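Long-range contact in glycoprotein (Chandipura virus, PDB 5MDM), which probably attaches the virus to host receptors and, after endocytosis, drives acid-triggered fusion of the viral and endosomal membranes as a class III fusion protein: residues F57-T66 with Y99-P110. Sequence-based numbering, arbitrary orientation.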
ATOM      1  N   PHE A  57     -24.827  -9.719  16.281  1.00125.17           N
ATOM      2  CA  PHE A  57     -24.934 -10.122  17.665  1.00123.02           C
ATOM      3  C   PHE A  57     -25.498 -11.525  17.717  1.00125.69           C
ATOM      4  O   PHE A  57     -26.453 -11.848  17.010  1.00124.51           O
ATOM      5  CB  PHE A  57     -25.859  -9.177  18.426  1.00123.26           C
ATOM      6  CG  PHE A  57     -25.357  -7.769  18.499  1.00124.89           C
ATOM      7  CD1 PHE A  57     -25.918  -6.779  17.715  1.00121.47           C
ATOM      8  CD2 PHE A  57     -24.316  -7.438  19.347  1.00128.98           C
ATOM      9  CE1 PHE A  57     -25.459  -5.481  17.787  1.00121.62           C
ATOM     10  CE2 PHE A  57     -23.851  -6.144  19.419  1.00126.96           C
ATOM     11  CZ  PHE A  57     -24.422  -5.164  18.636  1.00125.36           C
ATOM     12  N   LEU A  58     -24.889 -12.362  18.544  1.00127.23           N
ATOM     13  CA  LEU A  58     -25.458 -13.658  18.859  1.00125.41           C
ATOM     14  C   LEU A  58     -26.371 -13.487  20.059  1.00124.64           C
ATOM     15  O   LEU A  58     -25.922 -13.148  21.158  1.00126.96           O
ATOM     16  CB  LEU A  58     -24.363 -14.689  19.135  1.00123.82           C
ATOM     17  CG  LEU A  58     -23.740 -15.339  17.896  1.00115.83           C
ATOM     18  CD1 LEU A  58     -22.519 -16.162  18.273  1.00111.89           C
ATOM     19  CD2 LEU A  58     -24.765 -16.203  17.172  1.00109.62           C
ATOM     20  N   CYS A  59     -27.662 -13.683  19.818  1.00125.54           N
ATOM     21  CA  CYS A  59     -28.675 -13.599  20.855  1.00140.08           C
ATOM     22  C   CYS A  59     -28.892 -14.989  21.451  1.00149.41           C
ATOM     23  O   CYS A  59     -29.518 -15.852  20.829  1.00150.82           O
ATOM     24  CB  CYS A  59     -29.977 -13.050  20.263  1.00140.98           C
ATOM     25  SG  CYS A  59     -31.288 -12.681  21.456  1.00230.60           S
ATOM     26  N   HIS A  60     -28.347 -15.205  22.645  1.00151.27           N
ATOM     27  CA  HIS A  60     -28.498 -16.475  23.347  1.00154.14           C
ATOM     28  C   HIS A  60     -29.648 -16.406  24.345  1.00156.45           C
ATOM     29  O   HIS A  60     -29.805 -15.415  25.046  1.00157.45           O
ATOM     30  CB  HIS A  60     -27.210 -16.837  24.086  1.00156.31           C
ATOM     31  CG  HIS A  60     -27.382 -17.932  25.094  1.00164.67           C
ATOM     32  ND1 HIS A  60     -27.286 -19.268  24.768  1.00165.70           N
ATOM     33  CD2 HIS A  60     -27.659 -17.888  26.419  1.00170.00           C
ATOM     34  CE1 HIS A  60     -27.488 -19.999  25.850  1.00169.25           C
ATOM     35  NE2 HIS A  60     -27.718 -19.186  26.865  1.00170.45           N
ATOM     36  N   ALA A  61     -30.446 -17.464  24.412  1.00157.25           N
ATOM     37  CA  ALA A  61     -31.551 -17.510  25.360  1.00159.25           C
ATOM     38  C   ALA A  61     -31.505 -18.783  26.188  1.00162.48           C
ATOM     39  O   ALA A  61     -31.356 -19.880  25.648  1.00163.49           O
ATOM     40  CB  ALA A  61     -32.880 -17.400  24.636  1.00160.10           C
ATOM     41  N   ALA A  62     -31.630 -18.632  27.501  1.00164.72           N
ATOM     42  CA  ALA A  62     -31.652 -19.785  28.395  1.00157.61           C
ATOM     43  C   ALA A  62     -32.407 -19.469  29.674  1.00150.09           C
ATOM     44  O   ALA A  62     -32.147 -18.459  30.321  1.00152.22           O
ATOM     45  CB  ALA A  62     -30.236 -20.240  28.718  1.00155.46           C
ATOM     46  N   LYS A  63     -33.347 -20.337  30.032  1.00145.06           N
ATOM     47  CA  LYS A  63     -34.060 -20.206  31.296  1.00135.39           C
ATOM     48  C   LYS A  63     -33.200 -20.712  32.451  1.00131.97           C
ATOM     49  O   LYS A  63     -32.725 -21.842  32.432  1.00121.87           O
ATOM     50  CB  LYS A  63     -35.401 -20.947  31.246  1.00122.33           C
ATOM     51  CG  LYS A  63     -36.455 -20.226  30.412  1.00121.38           C
ATOM     52  CD  LYS A  63     -37.780 -20.973  30.360  1.00121.00           C
ATOM     53  CE  LYS A  63     -37.668 -22.258  29.559  1.00124.42           C
ATOM     54  NZ  LYS A  63     -38.994 -22.918  29.391  1.00125.84           N
ATOM     55  N   TRP A  64     -32.976 -19.861  33.444  1.00139.62           N
ATOM     56  CA  TRP A  64     -32.289 -20.275  34.658  1.00152.35           C
ATOM     57  C   TRP A  64     -33.342 -20.679  35.683  1.00156.16           C
ATOM     58  O   TRP A  64     -34.142 -19.854  36.124  1.00156.43           O
ATOM     59  CB  TRP A  64     -31.401 -19.154  35.201  1.00163.92           C
ATOM     60  CG  TRP A  64     -30.233 -18.805  34.315  1.00170.16           C
ATOM     61  CD1 TRP A  64     -30.200 -18.822  32.950  1.00170.48           C
ATOM     62  CD2 TRP A  64     -28.927 -18.396  34.740  1.00173.03           C
ATOM     63  NE1 TRP A  64     -28.960 -18.443  32.501  1.00172.32           N
ATOM     64  CE2 TRP A  64     -28.159 -18.177  33.580  1.00173.32           C
ATOM     65  CE3 TRP A  64     -28.333 -18.194  35.989  1.00177.63           C
ATOM     66  CZ2 TRP A  64     -26.830 -17.766  33.632  1.00177.48           C
ATOM     67  CZ3 TRP A  64     -27.014 -17.785  36.038  1.00180.00           C
ATOM     68  CH2 TRP A  64     -26.278 -17.574  34.868  1.00179.19           C
ATOM     69  N   VAL A  65     -33.340 -21.957  36.046  1.00156.90           N
ATOM     70  CA  VAL A  65     -34.398 -22.528  36.869  1.00154.87           C
ATOM     71  C   VAL A  65     -33.930 -22.909  38.272  1.00156.16           C
ATOM     72  O   VAL A  65     -33.036 -23.743  38.440  1.00152.67           O
ATOM     73  CB  VAL A  65     -35.010 -23.771  36.194  1.00151.98           C
ATOM     74  CG1 VAL A  65     -36.047 -24.411  37.100  1.00153.58           C
ATOM     75  CG2 VAL A  65     -35.620 -23.397  34.853  1.00149.96           C
ATOM     76  N   THR A  66     -34.546 -22.282  39.270  1.00160.53           N
ATOM     77  CA  THR A  66     -34.362 -22.659  40.665  1.00160.76           C
ATOM     78  C   THR A  66     -35.519 -23.552  41.086  1.00155.43           C
ATOM     79  O   THR A  66     -36.674 -23.119  41.104  1.00150.91           O
ATOM     80  CB  THR A  66     -34.327 -21.429  41.587  1.00166.43           C
ATOM     81  OG1 THR A  66     -33.195 -20.615  41.259  1.00175.28           O
ATOM     82  CG2 THR A  66     -34.228 -21.856  43.039  1.00166.90           C
ATOM     83  N   TYR A  99     -28.635  -4.190  25.743  1.00150.87           N
ATOM     84  CA  TYR A  99     -27.193  -4.331  25.598  1.00154.24           C
ATOM     85  C   TYR A  99     -26.564  -3.031  25.107  1.00165.96           C
ATOM     86  O   TYR A  99     -25.547  -2.587  25.640  1.00167.57           O
ATOM     87  CB  TYR A  99     -26.854  -5.472  24.636  1.00146.98           C
ATOM     88  CG  TYR A  99     -25.370  -5.724  24.495  1.00142.70           C
ATOM     89  CD1 TYR A  99     -24.648  -5.174  23.445  1.00143.41           C
ATOM     90  CD2 TYR A  99     -24.691  -6.506  25.417  1.00144.65           C
ATOM     91  CE1 TYR A  99     -23.290  -5.400  23.316  1.00147.69           C
ATOM     92  CE2 TYR A  99     -23.334  -6.739  25.297  1.00148.21           C
ATOM     93  CZ  TYR A  99     -22.638  -6.183  24.245  1.00151.74           C
ATOM     94  OH  TYR A  99     -21.286  -6.415  24.126  1.00156.00           O
ATOM     95  N   LYS A 100     -27.179  -2.431  24.090  1.00170.82           N
ATOM     96  CA  LYS A 100     -26.684  -1.189  23.502  1.00168.28           C
ATOM     97  C   LYS A 100     -26.715  -0.046  24.510  1.00171.10           C
ATOM     98  O   LYS A 100     -25.780   0.752  24.583  1.00172.45           O
ATOM     99  CB  LYS A 100     -27.499  -0.812  22.259  1.00163.30           C
ATOM    100  CG  LYS A 100     -27.384  -1.799  21.106  1.00164.61           C
ATOM    101  CD  LYS A 100     -25.976  -1.834  20.531  1.00169.19           C
ATOM    102  CE  LYS A 100     -25.662  -0.581  19.722  1.00171.14           C
ATOM    103  NZ  LYS A 100     -26.464  -0.505  18.467  1.00170.06           N
ATOM    104  N   SER A 101     -27.791   0.030  25.288  1.00171.82           N
ATOM    105  CA  SER A 101     -27.921   1.081  26.292  1.00170.86           C
ATOM    106  C   SER A 101     -27.155   0.749  27.575  1.00166.83           C
ATOM    107  O   SER A 101     -26.949   1.614  28.424  1.00166.95           O
ATOM    108  CB  SER A 101     -29.395   1.352  26.606  1.00175.73           C
ATOM    109  OG  SER A 101     -30.028   0.205  27.147  1.00180.33           O
ATOM    110  N   GLY A 102     -26.735  -0.506  27.707  1.00163.53           N
ATOM    111  CA  GLY A 102     -26.004  -0.946  28.882  1.00163.92           C
ATOM    112  C   GLY A 102     -26.913  -1.330  30.035  1.00167.14           C
ATOM    113  O   GLY A 102     -26.529  -1.240  31.200  1.00163.94           O
ATOM    114  N   THR A 103     -28.125  -1.768  29.704  1.00172.23           N
ATOM    115  CA  THR A 103     -29.116  -2.144  30.708  1.00170.58           C
ATOM    116  C   THR A 103     -29.093  -3.648  30.979  1.00168.46           C
ATOM    117  O   THR A 103     -29.397  -4.090  32.086  1.00166.21           O
ATOM    118  CB  THR A 103     -30.540  -1.737  30.263  1.00167.79           C
ATOM    119  OG1 THR A 103     -30.527  -0.390  29.774  1.00168.83           O
ATOM    120  CG2 THR A 103     -31.525  -1.846  31.420  1.00162.13           C
ATOM    121  N   LEU A 104     -28.726  -4.424  29.963  1.00169.17           N
ATOM    122  CA  LEU A 104     -28.748  -5.884  30.047  1.00164.85           C
ATOM    123  C   LEU A 104     -27.829  -6.422  31.140  1.00160.45           C
ATOM    124  O   LEU A 104     -26.614  -6.251  31.075  1.00151.68           O
ATOM    125  CB  LEU A 104     -28.358  -6.500  28.701  1.00161.28           C
ATOM    126  CG  LEU A 104     -28.560  -8.011  28.584  1.00158.56           C
ATOM    127  CD1 LEU A 104     -30.044  -8.349  28.613  1.00157.34           C
ATOM    128  CD2 LEU A 104     -27.904  -8.550  27.324  1.00156.78           C
ATOM    129  N   VAL A 105     -28.413  -7.077  32.141  1.00164.11           N
ATOM    130  CA  VAL A 105     -27.639  -7.618  33.259  1.00163.42           C
ATOM    131  C   VAL A 105     -27.971  -9.087  33.534  1.00154.53           C
ATOM    132  O   VAL A 105     -29.140  -9.461  33.612  1.00143.00           O
ATOM    133  CB  VAL A 105     -27.860  -6.796  34.554  1.00185.25           C
ATOM    134  CG1 VAL A 105     -27.140  -7.440  35.732  1.00187.07           C
ATOM    135  CG2 VAL A 105     -27.395  -5.357  34.366  1.00183.81           C
ATOM    136  N   SER A 106     -26.936  -9.913  33.672  1.00160.15           N
ATOM    137  CA  SER A 106     -27.109 -11.318  34.033  1.00168.90           C
ATOM    138  C   SER A 106     -27.475 -11.445  35.511  1.00183.85           C
ATOM    139  O   SER A 106     -26.599 -11.542  36.372  1.00188.16           O
ATOM    140  CB  SER A 106     -25.835 -12.112  33.730  1.00160.30           C
ATOM    141  OG  SER A 106     -26.009 -13.492  34.011  1.00155.20           O
ATOM    142  N   LEU A 107     -28.774 -11.454  35.796  1.00188.81           N
ATOM    143  CA  LEU A 107     -29.269 -11.420  37.172  1.00193.28           C
ATOM    144  C   LEU A 107     -29.055 -12.738  37.916  1.00199.53           C
ATOM    145  O   LEU A 107     -29.214 -12.806  39.134  1.00205.18           O
ATOM    146  CB  LEU A 107     -30.751 -11.013  37.195  1.00186.78           C
ATOM    147  CG  LEU A 107     -31.397 -10.642  38.536  1.00178.41           C
ATOM    148  CD1 LEU A 107     -30.519  -9.681  39.327  1.00177.08           C
ATOM    149  CD2 LEU A 107     -32.778 -10.042  38.312  1.00169.58           C
ATOM    150  N   GLY A 108     -28.689 -13.785  37.183  1.00197.22           N
ATOM    151  CA  GLY A 108     -28.433 -15.077  37.793  1.00198.37           C
ATOM    152  C   GLY A 108     -29.699 -15.848  38.118  1.00196.33           C
ATOM    153  O   GLY A 108     -30.766 -15.569  37.567  1.00201.62           O
ATOM    154  N   PHE A 109     -29.580 -16.821  39.019  1.00184.29           N
ATOM    155  CA  PHE A 109     -30.703 -17.684  39.379  1.00170.62           C
ATOM    156  C   PHE A 109     -31.828 -16.940  40.097  1.00164.55           C
ATOM    157  O   PHE A 109     -31.592 -15.924  40.751  1.00160.96           O
ATOM    158  CB  PHE A 109     -30.224 -18.860  40.237  1.00169.04           C
ATOM    159  CG  PHE A 109     -29.550 -19.950  39.457  1.00164.45           C
ATOM    160  CD1 PHE A 109     -28.191 -20.180  39.594  1.00165.86           C
ATOM    161  CD2 PHE A 109     -30.274 -20.745  38.586  1.00158.17           C
ATOM    162  CE1 PHE A 109     -27.568 -21.185  38.878  1.00161.88           C
ATOM    163  CE2 PHE A 109     -29.655 -21.749  37.865  1.00156.85           C
ATOM    164  CZ  PHE A 109     -28.300 -21.968  38.010  1.00156.78           C
ATOM    165  N   PRO A 110     -33.063 -17.444  39.961  1.00166.73           N
ATOM    166  CA  PRO A 110     -34.243 -16.930  40.666  1.00171.39           C
ATOM    167  C   PRO A 110     -34.250 -17.329  42.140  1.00176.99           C
ATOM    168  O   PRO A 110     -33.701 -18.374  42.495  1.00175.63           O
ATOM    169  CB  PRO A 110     -35.409 -17.618  39.946  1.00172.59           C
ATOM    170  CG  PRO A 110     -34.858 -18.057  38.638  1.00170.59           C
ATOM    171  CD  PRO A 110     -33.435 -18.405  38.910  1.00168.73           C
TER
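Trp64 turns the edge of its six-membered ring into the face of Phe109: CE3 of Trp64 lies over the centre of the Phe109 ring, with the two planes at 55° in an edge-to-face pair. CG of Trp64 is anti to its own carbonyl carbon, which leaves the six-membered ring pointing at Gly108 and Phe109. CE3 and CZ3 of that ring touch the backbone of Gly108 obliquely, Trp64 CE3 to Gly108 C at 3.4 Å, while Trp64 CB meets Phe109 CD2 at 3.9 Å. His80 of strand 77-85 also stacks on the Phe109 ring. Pro110 follows, its CG against Trp64 O at 3.2 Å. Beyond it Thr66 OG1 donates to Pro110 O at 2.6 Å; the donor is tilted 19° from the carbonyl plane. At the far end Phe57 meets the last turn of helix 89-101, Phe57 CE2 to Tyr99 CE1 4.0 Å, the rings oblique at 64°, with Lys100 CD beside Phe57 CZ. Gly102 then closes that helix in a Schellman motif, and contact resumes at Ser106, whose OG nears Trp64 CH2. The loop after helix 89-101 is thus joined to strand 56-69 of the fusion domain through residues 106-110, and the helix end through Phe57; Met128, an experimentally identified vimentin-interaction site, lies close to Trp64. Contact gathers at two places, Phe57 against the helix end and Trp64 and Thr66 against Phe109 and Pro110, where the one hydrogen bond, from a buried threonine hydroxyl to a proline carbonyl, adds a directional link to an otherwise largely apolar interface.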